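PDB 7CYX: glycine oxidase from Bacillus cereus ATCC 14579, which binds FAD and probably catalyses the oxidation of glycine by oxygen, with water, to glyoxylate, ammonium and hydrogen peroxide, a step towards thiamine diphosphate. Local coordinates for residues S37-A42 and L158-A163; R67-I72 and S341-Q346; G208-T213 and L307-N312. One frame throughout, in Å; residues are numbered along the deposited sequence.

Interaction 1 (S37-A42 and L158-A163). With FAD (flavin-adenine dinucleotide), chain C.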
loop_
_atom_site.group_PDB
_atom_site.type_symbol
_atom_site.label_atom_id
_atom_site.label_comp_id
_atom_site.label_asym_id
_atom_site.label_seq_id
_atom_site.Cartn_x
_atom_site.Cartn_y
_atom_site.Cartn_z
ATOM N N SER A 37 -6.944 17.462 -1.020
ATOM C CA SER A 37 -6.441 16.350 -1.820
ATOM C C SER A 37 -7.413 15.168 -1.719
ATOM O O SER A 37 -8.337 15.191 -0.904
ATOM C CB SER A 37 -5.033 15.988 -1.407
ATOM O OG SER A 37 -5.049 15.083 -0.314
ATOM N N ILE A 38 -7.206 14.155 -2.565
ATOM C CA ILE A 38 -7.973 12.912 -2.502
ATOM C C ILE A 38 -7.707 12.264 -1.139
ATOM O O ILE A 38 -6.528 12.133 -0.742
ATOM C CB ILE A 38 -7.603 11.941 -3.639
ATOM C CG1 ILE A 38 -7.951 12.496 -5.020
ATOM C CG2 ILE A 38 -8.234 10.567 -3.406
ATOM C CD1 ILE A 38 -9.404 12.827 -5.200
ATOM N N ALA A 39 -8.800 11.840 -0.480
ATOM C CA ALA A 39 -8.779 11.189 0.827
ATOM C C ALA A 39 -8.147 12.100 1.885
ATOM O O ALA A 39 -7.320 11.658 2.652
ATOM C CB ALA A 39 -8.019 9.902 0.764
ATOM N N SER A 40 -8.557 13.360 1.930
ATOM C CA SER A 40 -7.976 14.313 2.872
ATOM C C SER A 40 -8.700 14.264 4.221
ATOM O O SER A 40 -8.152 14.755 5.196
ATOM C CB SER A 40 -7.990 15.724 2.319
ATOM O OG SER A 40 -6.767 16.021 1.661
ATOM N N GLU A 41 -9.929 13.725 4.255
ATOM C CA GLU A 41 -10.829 13.926 5.399
ATOM C C GLU A 41 -11.324 12.574 5.929
ATOM O O GLU A 41 -10.499 11.729 6.270
ATOM C CB GLU A 41 -11.929 14.907 5.008
ATOM C CG GLU A 41 -11.412 16.287 4.646
ATOM C CD GLU A 41 -10.775 17.039 5.796
ATOM O OE1 GLU A 41 -10.802 16.509 6.905
ATOM O OE2 GLU A 41 -10.263 18.156 5.576
ATOM N N ALA A 42 -12.643 12.387 6.079
ATOM C CA ALA A 42 -13.134 11.201 6.776
ATOM C C ALA A 42 -12.507 9.951 6.158
ATOM O O ALA A 42 -12.111 9.039 6.865
ATOM C CB ALA A 42 -14.638 11.119 6.717
ATOM N N LEU A 158 -8.543 2.399 -0.749
ATOM C CA LEU A 158 -9.714 2.216 -1.566
ATOM C C LEU A 158 -10.059 3.548 -2.238
ATOM O O LEU A 158 -10.377 3.593 -3.428
ATOM C CB LEU A 158 -10.865 1.743 -0.685
ATOM C CG LEU A 158 -12.226 1.789 -1.361
ATOM C CD1 LEU A 158 -12.272 0.764 -2.496
ATOM C CD2 LEU A 158 -13.331 1.553 -0.345
ATOM N N THR A 159 -10.006 4.625 -1.447
ATOM C CA THR A 159 -10.298 5.942 -1.928
ATOM C C THR A 159 -9.365 6.270 -3.095
ATOM O O THR A 159 -9.810 6.583 -4.172
ATOM C CB THR A 159 -10.119 6.998 -0.830
ATOM O OG1 THR A 159 -11.060 6.726 0.206
ATOM C CG2 THR A 159 -10.301 8.404 -1.348
ATOM N N LYS A 160 -8.055 6.205 -2.837
ATOM C CA LYS A 160 -7.071 6.510 -3.830
ATOM C C LYS A 160 -7.295 5.594 -5.043
ATOM O O LYS A 160 -7.235 6.065 -6.162
ATOM C CB LYS A 160 -5.672 6.416 -3.220
ATOM C CG LYS A 160 -5.310 7.562 -2.279
ATOM C CD LYS A 160 -4.017 7.328 -1.506
ATOM C CE LYS A 160 -4.124 7.521 -0.007
ATOM N NZ LYS A 160 -3.706 8.880 0.418
ATOM N N ALA A 161 -7.615 4.311 -4.823
ATOM C CA ALA A 161 -7.801 3.387 -5.941
ATOM C C ALA A 161 -8.912 3.887 -6.884
ATOM O O ALA A 161 -8.683 4.030 -8.101
ATOM C CB ALA A 161 -8.084 2.000 -5.438
ATOM N N PHE A 162 -10.101 4.151 -6.323
ATOM C CA PHE A 162 -11.231 4.685 -7.066
ATOM C C PHE A 162 -10.783 5.878 -7.916
ATOM O O PHE A 162 -11.083 5.938 -9.109
ATOM C CB PHE A 162 -12.350 5.156 -6.133
ATOM C CG PHE A 162 -13.336 4.108 -5.694
ATOM C CD1 PHE A 162 -13.938 3.259 -6.605
ATOM C CD2 PHE A 162 -13.705 3.998 -4.365
ATOM C CE1 PHE A 162 -14.866 2.308 -6.201
ATOM C CE2 PHE A 162 -14.629 3.047 -3.958
ATOM C CZ PHE A 162 -15.201 2.192 -4.872
ATOM N N ALA A 163 -10.066 6.824 -7.299
ATOM C CA ALA A 163 -9.763 8.115 -7.950
ATOM C C ALA A 163 -8.795 7.937 -9.133
ATOM O O ALA A 163 -9.001 8.500 -10.204
ATOM C CB ALA A 163 -9.240 9.098 -6.939
HETATM P PA FAD C . -14.958 12.821 3.019
HETATM O O1A FAD C . -13.971 11.724 2.949
HETATM O O2A FAD C . -14.824 13.784 4.164
HETATM O O5B FAD C . -14.938 13.530 1.615
HETATM C C5B FAD C . -15.475 14.804 1.474
HETATM C C4B FAD C . -14.476 15.538 0.622
HETATM O O4B FAD C . -15.132 16.647 0.038
HETATM C C3B FAD C . -13.324 16.093 1.429
HETATM O O3B FAD C . -12.108 15.559 0.859
HETATM C C2B FAD C . -13.389 17.608 1.266
HETATM O O2B FAD C . -12.096 18.163 0.987
HETATM C C1B FAD C . -14.226 17.755 0.030
HETATM N N9A FAD C . -15.001 18.988 -0.074
HETATM C C8A FAD C . -15.912 19.419 0.821
HETATM N N7A FAD C . -16.457 20.579 0.408
HETATM C C5A FAD C . -15.923 20.864 -0.791
HETATM C C6A FAD C . -16.088 21.947 -1.757
HETATM N N6A FAD C . -16.961 22.933 -1.456
HETATM N N1A FAD C . -15.322 21.928 -2.879
HETATM C C2A FAD C . -14.451 20.935 -3.098
HETATM N N3A FAD C . -14.246 19.904 -2.247
HETATM C C4A FAD C . -14.958 19.818 -1.106
HETATM N N1 FAD C . -16.881 3.904 7.727
HETATM C C2 FAD C . -17.006 2.550 7.547
HETATM O O2 FAD C . -17.722 2.199 6.578
HETATM N N3 FAD C . -16.396 1.645 8.350
HETATM C C4 FAD C . -15.588 2.058 9.351
HETATM O O4 FAD C . -14.961 1.265 10.101
HETATM C C4X FAD C . -15.442 3.515 9.602
HETATM N N5 FAD C . -14.695 3.989 10.606
HETATM C C5X FAD C . -14.557 5.316 10.798
HETATM C C6 FAD C . -13.751 5.770 11.827
HETATM C C7 FAD C . -13.607 7.129 12.045
HETATM C C7M FAD C . -12.739 7.635 13.184
HETATM C C8 FAD C . -14.279 8.091 11.178
HETATM C C8M FAD C . -14.121 9.591 11.386
HETATM C C9 FAD C . -15.064 7.640 10.166
HETATM C C9A FAD C . -15.238 6.296 9.927
HETATM N N10 FAD C . -16.026 5.840 8.861
HETATM C C10 FAD C . -16.150 4.441 8.705
HETATM C "C1'" FAD C . -16.823 6.725 8.001
HETATM C "C2'" FAD C . -16.254 7.179 6.695
HETATM O "O2'" FAD C . -15.003 7.833 6.966
HETATM C "C3'" FAD C . -17.243 8.157 6.086
HETATM O "O3'" FAD C . -18.628 7.737 6.269
HETATM C "C4'" FAD C . -16.802 8.400 4.637
HETATM O "O4'" FAD C . -15.394 8.689 4.589
HETATM C "C5'" FAD C . -17.480 9.590 4.014
HETATM O "O5'" FAD C . -16.823 9.846 2.787
HETATM P P FAD C . -17.119 11.203 2.008
HETATM O O1P FAD C . -18.572 11.508 2.025
HETATM O O2P FAD C . -16.351 11.140 0.715
HETATM O O3P FAD C . -16.471 12.232 3.085
#

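Interaction 2 (R67-I72 and S341-Q346)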
loop_
_atom_site.group_PDB
_atom_site.type_symbol
_atom_site.label_atom_id
_atom_site.label_comp_id
_atom_site.label_asym_id
_atom_site.label_seq_id
_atom_site.Cartn_x
_atom_site.Cartn_y
_atom_site.Cartn_z
ATOM N N ARG A 67 -25.642 -4.886 2.578
ATOM C CA ARG A 67 -25.481 -6.284 2.154
ATOM C C ARG A 67 -25.069 -6.344 0.673
ATOM O O ARG A 67 -24.190 -7.113 0.308
ATOM C CB ARG A 67 -26.777 -7.068 2.399
ATOM C CG ARG A 67 -26.692 -8.555 2.077
ATOM C CD ARG A 67 -27.941 -9.318 2.501
ATOM N NE ARG A 67 -27.857 -9.863 3.855
ATOM C CZ ARG A 67 -28.898 -10.104 4.648
ATOM N NH1 ARG A 67 -28.722 -10.750 5.792
ATOM N NH2 ARG A 67 -30.107 -9.693 4.306
ATOM N N GLU A 68 -25.714 -5.516 -0.157
ATOM C CA GLU A 68 -25.479 -5.468 -1.607
ATOM C C GLU A 68 -24.079 -4.891 -1.893
ATOM O O GLU A 68 -23.376 -5.399 -2.774
ATOM C CB GLU A 68 -26.606 -4.673 -2.269
ATOM C CG GLU A 68 -26.628 -4.757 -3.783
ATOM C CD GLU A 68 -27.755 -3.987 -4.464
ATOM O OE1 GLU A 68 -28.715 -3.581 -3.765
ATOM O OE2 GLU A 68 -27.672 -3.790 -5.698
ATOM N N SER A 69 -23.680 -3.866 -1.117
ATOM C CA SER A 69 -22.379 -3.195 -1.207
ATOM C C SER A 69 -21.257 -4.138 -0.773
ATOM O O SER A 69 -20.223 -4.230 -1.439
ATOM C CB SER A 69 -22.344 -1.934 -0.379
ATOM O OG SER A 69 -21.406 -1.005 -0.910
ATOM N N ARG A 70 -21.472 -4.798 0.367
ATOM C CA ARG A 70 -20.563 -5.780 0.957
ATOM C C ARG A 70 -20.093 -6.800 -0.090
ATOM O O ARG A 70 -18.922 -7.130 -0.168
ATOM C CB ARG A 70 -21.279 -6.499 2.106
ATOM C CG ARG A 70 -20.446 -7.560 2.810
ATOM C CD ARG A 70 -19.229 -6.979 3.512
ATOM N NE ARG A 70 -18.290 -8.008 3.937
ATOM C CZ ARG A 70 -17.411 -8.610 3.140
ATOM N NH1 ARG A 70 -16.538 -9.460 3.655
ATOM N NH2 ARG A 70 -17.406 -8.361 1.840
ATOM N N ALA A 71 -21.031 -7.277 -0.904
ATOM C CA ALA A 71 -20.826 -8.380 -1.814
ATOM C C ALA A 71 -20.002 -7.941 -3.029
ATOM O O ALA A 71 -19.445 -8.799 -3.700
ATOM C CB ALA A 71 -22.166 -8.946 -2.234
ATOM N N ILE A 72 -19.950 -6.629 -3.313
ATOM C CA ILE A 72 -19.217 -6.081 -4.476
ATOM C C ILE A 72 -17.715 -6.052 -4.174
ATOM O O ILE A 72 -16.904 -5.991 -5.090
ATOM C CB ILE A 72 -19.748 -4.682 -4.836
ATOM C CG1 ILE A 72 -21.162 -4.761 -5.416
ATOM C CG2 ILE A 72 -18.801 -3.911 -5.760
ATOM C CD1 ILE A 72 -21.881 -3.430 -5.446
ATOM N N SER A 341 -19.580 2.658 -0.039
ATOM C CA SER A 341 -19.061 3.440 -1.128
ATOM C C SER A 341 -19.357 2.742 -2.452
ATOM O O SER A 341 -19.895 3.395 -3.350
ATOM C CB SER A 341 -17.601 3.834 -0.963
ATOM O OG SER A 341 -16.755 2.731 -0.728
ATOM N N PRO A 342 -19.071 1.422 -2.623
ATOM C CA PRO A 342 -19.360 0.728 -3.883
ATOM C C PRO A 342 -20.834 0.805 -4.311
ATOM O O PRO A 342 -21.104 1.250 -5.424
ATOM C CB PRO A 342 -18.937 -0.726 -3.624
ATOM C CG PRO A 342 -17.894 -0.589 -2.544
ATOM C CD PRO A 342 -18.422 0.525 -1.658
ATOM N N ILE A 343 -21.778 0.438 -3.423
ATOM C CA ILE A 343 -23.214 0.514 -3.790
ATOM C C ILE A 343 -23.601 1.961 -4.131
ATOM O O ILE A 343 -24.442 2.178 -5.010
ATOM C CB ILE A 343 -24.143 -0.094 -2.721
ATOM C CG1 ILE A 343 -25.570 -0.236 -3.256
ATOM C CG2 ILE A 343 -24.117 0.706 -1.429
ATOM C CD1 ILE A 343 -25.666 -0.875 -4.630
ATOM N N SER A 344 -22.971 2.947 -3.477
ATOM C CA SER A 344 -23.324 4.361 -3.683
ATOM C C SER A 344 -22.905 4.837 -5.080
ATOM O O SER A 344 -23.650 5.547 -5.764
ATOM C CB SER A 344 -22.720 5.241 -2.611
ATOM O OG SER A 344 -23.247 4.902 -1.337
ATOM N N GLY A 345 -21.683 4.476 -5.480
ATOM C CA GLY A 345 -21.161 4.845 -6.782
ATOM C C GLY A 345 -21.938 4.191 -7.907
ATOM O O GLY A 345 -22.302 4.853 -8.904
ATOM N N GLN A 346 -22.177 2.882 -7.749
ATOM C CA GLN A 346 -22.887 2.098 -8.731
ATOM C C GLN A 346 -24.261 2.739 -8.938
ATOM O O GLN A 346 -24.645 3.049 -10.075
ATOM C CB GLN A 346 -22.976 0.641 -8.272
ATOM C CG GLN A 346 -23.277 -0.342 -9.393
ATOM C CD GLN A 346 -23.044 -1.766 -8.958
ATOM O OE1 GLN A 346 -23.748 -2.287 -8.097
ATOM N NE2 GLN A 346 -22.042 -2.405 -9.546
#

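Interaction 3 (G208-T213 and L307-N312). With FAD (flavin-adenine dinucleotide), chain C.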
loop_
_atom_site.group_PDB
_atom_site.type_symbol
_atom_site.label_atom_id
_atom_site.label_comp_id
_atom_site.label_asym_id
_atom_site.label_seq_id
_atom_site.Cartn_x
_atom_site.Cartn_y
_atom_site.Cartn_z
ATOM N N GLY A 208 -19.532 16.209 -0.633
ATOM C CA GLY A 208 -18.677 17.089 0.183
ATOM C C GLY A 208 -18.590 16.671 1.646
ATOM O O GLY A 208 -18.229 17.476 2.506
ATOM N N GLY A 209 -18.837 15.395 1.924
ATOM C CA GLY A 209 -18.933 14.865 3.281
ATOM C C GLY A 209 -19.556 15.855 4.251
ATOM O O GLY A 209 -20.598 16.428 3.957
ATOM N N SER A 210 -18.844 16.095 5.364
ATOM C CA SER A 210 -19.243 16.985 6.472
ATOM C C SER A 210 -19.514 18.437 6.043
ATOM O O SER A 210 -20.054 19.193 6.834
ATOM C CB SER A 210 -18.194 16.966 7.553
ATOM O OG SER A 210 -18.190 15.732 8.252
ATOM N N TRP A 211 -19.144 18.833 4.821
ATOM C CA TRP A 211 -19.189 20.247 4.353
ATOM C C TRP A 211 -20.290 20.472 3.306
ATOM O O TRP A 211 -20.365 21.548 2.690
ATOM C CB TRP A 211 -17.821 20.628 3.758
ATOM C CG TRP A 211 -16.689 20.646 4.740
ATOM C CD1 TRP A 211 -16.218 21.736 5.405
ATOM C CD2 TRP A 211 -15.879 19.534 5.173
ATOM N NE1 TRP A 211 -15.189 21.385 6.235
ATOM C CE2 TRP A 211 -14.942 20.043 6.104
ATOM C CE3 TRP A 211 -15.843 18.166 4.876
ATOM C CZ2 TRP A 211 -14.001 19.231 6.743
ATOM C CZ3 TRP A 211 -14.909 17.365 5.502
ATOM C CH2 TRP A 211 -14.001 17.893 6.424
ATOM N N SER A 212 -21.127 19.457 3.066
ATOM C CA SER A 212 -22.098 19.506 1.963
ATOM C C SER A 212 -23.240 20.503 2.222
ATOM O O SER A 212 -23.922 20.852 1.281
ATOM C CB SER A 212 -22.673 18.130 1.665
ATOM O OG SER A 212 -21.665 17.242 1.208
ATOM N N THR A 213 -23.462 20.931 3.470
ATOM C CA THR A 213 -24.699 21.636 3.846
ATOM C C THR A 213 -25.047 22.784 2.879
ATOM O O THR A 213 -26.161 22.818 2.378
ATOM C CB THR A 213 -24.655 22.107 5.303
ATOM O OG1 THR A 213 -24.688 20.928 6.111
ATOM C CG2 THR A 213 -25.826 22.996 5.668
ATOM N N LEU A 307 -13.556 13.351 10.585
ATOM C CA LEU A 307 -14.851 14.045 10.693
ATOM C C LEU A 307 -15.933 13.247 9.954
ATOM O O LEU A 307 -16.128 13.427 8.739
ATOM C CB LEU A 307 -14.714 15.460 10.111
ATOM C CG LEU A 307 -13.593 16.298 10.727
ATOM C CD1 LEU A 307 -13.627 17.723 10.194
ATOM C CD2 LEU A 307 -13.671 16.302 12.247
ATOM N N ARG A 308 -16.632 12.378 10.705
ATOM C CA ARG A 308 -17.729 11.609 10.175
ATOM C C ARG A 308 -18.838 12.545 9.719
ATOM O O ARG A 308 -19.358 13.343 10.507
ATOM C CB ARG A 308 -18.353 10.686 11.221
ATOM C CG ARG A 308 -17.385 9.768 11.947
ATOM C CD ARG A 308 -18.119 9.110 13.093
ATOM N NE ARG A 308 -17.279 8.278 13.918
ATOM C CZ ARG A 308 -16.664 8.703 15.001
ATOM N NH1 ARG A 308 -16.553 10.006 15.207
ATOM N NH2 ARG A 308 -16.202 7.824 15.879
ATOM N N PRO A 309 -19.298 12.404 8.460
ATOM C CA PRO A 309 -20.384 13.236 7.943
ATOM C C PRO A 309 -21.784 12.724 8.329
ATOM O O PRO A 309 -22.401 11.987 7.575
ATOM C CB PRO A 309 -20.168 13.149 6.430
ATOM C CG PRO A 309 -19.622 11.769 6.225
ATOM C CD PRO A 309 -18.793 11.451 7.462
ATOM N N GLN A 310 -22.282 13.162 9.489
ATOM C CA GLN A 310 -23.648 12.894 9.901
ATOM C C GLN A 310 -24.614 13.602 8.939
ATOM O O GLN A 310 -24.326 14.662 8.389
ATOM C CB GLN A 310 -23.889 13.309 11.349
ATOM C CG GLN A 310 -25.298 13.003 11.873
ATOM C CD GLN A 310 -25.778 11.601 11.569
ATOM O OE1 GLN A 310 -26.074 11.250 10.429
ATOM N NE2 GLN A 310 -25.872 10.790 12.606
ATOM N N SER A 311 -25.759 12.961 8.776
ATOM C CA SER A 311 -26.864 13.462 7.940
ATOM C C SER A 311 -27.863 14.165 8.858
ATOM O O SER A 311 -28.039 13.717 9.972
ATOM C CB SER A 311 -27.508 12.297 7.262
ATOM O OG SER A 311 -28.566 12.717 6.449
ATOM N N ASN A 312 -28.525 15.215 8.393
ATOM C CA ASN A 312 -29.557 15.842 9.252
ATOM C C ASN A 312 -30.781 14.927 9.303
ATOM O O ASN A 312 -31.465 14.951 10.310
ATOM C CB ASN A 312 -29.956 17.229 8.763
ATOM C CG ASN A 312 -28.988 18.300 9.192
ATOM O OD1 ASN A 312 -28.168 18.081 10.063
ATOM N ND2 ASN A 312 -29.072 19.458 8.575
HETATM P PA FAD C . -14.958 12.821 3.019
HETATM O O1A FAD C . -13.971 11.724 2.949
HETATM O O2A FAD C . -14.824 13.784 4.164
HETATM O O5B FAD C . -14.938 13.530 1.615
HETATM C C5B FAD C . -15.475 14.804 1.474
HETATM C C4B FAD C . -14.476 15.538 0.622
HETATM O O4B FAD C . -15.132 16.647 0.038
HETATM C C3B FAD C . -13.324 16.093 1.429
HETATM O O3B FAD C . -12.108 15.559 0.859
HETATM C C2B FAD C . -13.389 17.608 1.266
HETATM O O2B FAD C . -12.096 18.163 0.987
HETATM C C1B FAD C . -14.226 17.755 0.030
HETATM N N9A FAD C . -15.001 18.988 -0.074
HETATM C C8A FAD C . -15.912 19.419 0.821
HETATM N N7A FAD C . -16.457 20.579 0.408
HETATM C C5A FAD C . -15.923 20.864 -0.791
HETATM C C6A FAD C . -16.088 21.947 -1.757
HETATM N N6A FAD C . -16.961 22.933 -1.456
HETATM N N1A FAD C . -15.322 21.928 -2.879
HETATM C C2A FAD C . -14.451 20.935 -3.098
HETATM N N3A FAD C . -14.246 19.904 -2.247
HETATM C C4A FAD C . -14.958 19.818 -1.106
HETATM N N1 FAD C . -16.881 3.904 7.727
HETATM C C2 FAD C . -17.006 2.550 7.547
HETATM O O2 FAD C . -17.722 2.199 6.578
HETATM N N3 FAD C . -16.396 1.645 8.350
HETATM C C4 FAD C . -15.588 2.058 9.351
HETATM O O4 FAD C . -14.961 1.265 10.101
HETATM C C4X FAD C . -15.442 3.515 9.602
HETATM N N5 FAD C . -14.695 3.989 10.606
HETATM C C5X FAD C . -14.557 5.316 10.798
HETATM C C6 FAD C . -13.751 5.770 11.827
HETATM C C7 FAD C . -13.607 7.129 12.045
HETATM C C7M FAD C . -12.739 7.635 13.184
HETATM C C8 FAD C . -14.279 8.091 11.178
HETATM C C8M FAD C . -14.121 9.591 11.386
HETATM C C9 FAD C . -15.064 7.640 10.166
HETATM C C9A FAD C . -15.238 6.296 9.927
HETATM N N10 FAD C . -16.026 5.840 8.861
HETATM C C10 FAD C . -16.150 4.441 8.705
HETATM C "C1'" FAD C . -16.823 6.725 8.001
HETATM C "C2'" FAD C . -16.254 7.179 6.695
HETATM O "O2'" FAD C . -15.003 7.833 6.966
HETATM C "C3'" FAD C . -17.243 8.157 6.086
HETATM O "O3'" FAD C . -18.628 7.737 6.269
HETATM C "C4'" FAD C . -16.802 8.400 4.637
HETATM O "O4'" FAD C . -15.394 8.689 4.589
HETATM C "C5'" FAD C . -17.480 9.590 4.014
HETATM O "O5'" FAD C . -16.823 9.846 2.787
HETATM P P FAD C . -17.119 11.203 2.008
HETATM O O1P FAD C . -18.572 11.508 2.025
HETATM O O2P FAD C . -16.351 11.140 0.715
HETATM O O3P FAD C . -16.471 12.232 3.085
HETATM O O HOH W 1 -16.533 14.374 6.198
#

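Interaction 1 (S37-A42 and L158-A163)
Ile38 and Ala39 rest on one side of helix 155-168, where Thr159, Lys160 and Ala163 receive them, and methyl groups carry the contact. CG2 of Ile38 lies 3.6 Å from CG2 of Thr159, while on its other flank it reaches CB of Ala163 at 4.0 Å. CG1 and CD1 of Ile38 lean on that same alanine CB, so all three outer carbons of the isoleucine are used. The side chains of Ile38 and Thr159 slide past each other in opposite directions, and the threonine methyl also meets Ala39 CB, 3.5 Å from Thr159 CG2. Lys160 joins at the margin, its CG 4.3 Å from Ile38 CG2.

The polar atom of Thr159 takes no part in this apolar seam. OG1 sits beside its own backbone N (chi1 -63°) and bonds back to the carbonyl of Ala155 in its own helix, which leaves CG2 as the branch presented to the loop. No hydrogen bond joins the two segments.

The loop leads from strand 30-33, the second strand of a Rossmann-type dinucleotide-binding fold, to helix 42-45. Thr159 also touches the FAD-binding residue Val14, within the glycine-rich turn, which fits the GxGxxG pattern, and the backbone of Ala39 bonds to Gly12 of the same turn. Ile38 packs further against Arg238 of the second subunit.

Within the loop, the hydroxyls of Ser37 and Ser40 share a hydrogen bond of 2.8 Å between their OG atoms, on the side turned from the helix. Ala39 adopts left-handed backbone angles that help bend the chain. Towards the cofactor, the N-H of Ala42 donates to O2A of the FAD pyrophosphate at 3.2 Å, with an angle of 153°, and Glu41 OE1 forms a salt bridge to Lys274.

Interaction 2 (R67-I72 and S341-Q346)
Ser69 sets its hydroxyl against the first turn of helix 341-352, facing the backbone of Ile343, and the two residues have the nearest CA atoms of the contact, 4.6 Å apart. OG of Ser69 stands anti to its own backbone N (chi1 -153°), a setting that carries the oxygen outward from helix 61-70 to the amide of Ile343. That N-H donates to Ser69 OG at 2.9 Å and an angle of 160°. Around the bond the fit is close: Ile343 CG2 lies 3.2 Å from Ser69 OG, and the CD of Pro342 comes to 3.4 Å from the same oxygen.

Ile343 throws its two branches different ways. CG2 occupies the crowded position between its backbone N and carbonyl carbon, against the serine, whereas CG1 runs anti to N, and the turn at chi2 (48°) brings CD1 to Glu68. There the two side chains cross at about a right angle, with CD1 of Ile343 3.7 Å from Glu68 OE2, a methyl resting on the end of an extended acidic chain. On the other flank Ile72 divides its contacts in a similar way. Its CG2 slides past the ring of Pro342, 3.8 Å from the proline CB, and its CD1 meets Gln346 tip to tip, 3.4 Å from OE1. Pro342 is covered further by Phe73 and Leu76 of helix 73-84.

Ser69 OG also bonds to the carbonyl of Leu339, an FAD-binding residue just before the helix. A carbonyl can only accept, so the hydroxyl gives its proton to Leu339 while taking the amide of Ile343. One buried side-chain oxygen thereby satisfies a first-turn N-H that has no acceptor within its own helix, and ties the start of that helix to a neighbouring one through donor and acceptor alike.

Interaction 3 (G208-T213 and L307-N312)
Trp211 crosses the side chain of Leu307 at about a right angle, and its path from CB to the far rim runs from the adenine to the pyrophosphate and Leu307. CB lies against the adenine of FAD, 3.6 Å from N7A. A chi1 of -65° sets CG of Trp211 beside the backbone N, where it lies 4.2 Å from C8A of FAD. Farther along the six-membered ring, CZ3 turns its edge to the pyrophosphate, with O2A near the ring plane and 3.8 Å from this carbon. CZ2 and CH2 then both meet CD1 of Leu307, each at 3.8 Å. One face of the indole carries CB of Ser210, offset toward the rim; Lys35 makes a cation-pi contact with the ring, and Phe272 meets it at a tilt.

Near the CZ3 rim of the tryptophan, a water stitches the two segments to the cofactor. It accepts from Ser210 N and donates both to Leu307 O, at 2.7 Å, and to FAD O2A, so both protons of this molecule are committed. CB of Pro309 packs 3.5 Å from the carbonyl carbon of Gly209, while CG and CD of the proline face the ribityl chain. Pro309 is the centre of an inverse gamma turn, closed by a weak bond from Gln310 N to Arg308 O. The chain of Arg308 leaves the other way, its CG 3.3 Å from the flavin methyl C8M and its guanidinium bonded to the carbonyls of Thr266 and Val228.

Gly209 has a positive phi (35°) and no side chain, which lets the turn lie close against the phosphates. A glycine pair following strand 203-206 of the Rossmann-type sheet, faced by the end of strand 299-311 from the second sheet, forms here one wall of the FAD pocket.

Along the chain, interactions 1 and 2 interlock, their segments alternating, whereas interaction 3 follows interaction 1 and is nested inside the loop that interaction 2 closes. The centre of interaction 1 lies about 17 Å from that of interaction 2. Helix 155-168 touches helix 341-352 where Leu158 and Phe162 pack on Ser341, so the first two contacts touch through these helices. Interactions 1 and 3 meet where Glu41 packs on Trp211 and Ala42 on Leu307 and Pro309; both touch FAD, closing round it and joining the Rossmann-type sheet to the larger second sheet. Interaction 2 lies behind them, packing helix 61-70 on helix 341-352, whose start follows the FAD-binding residues Ile338 and Leu339.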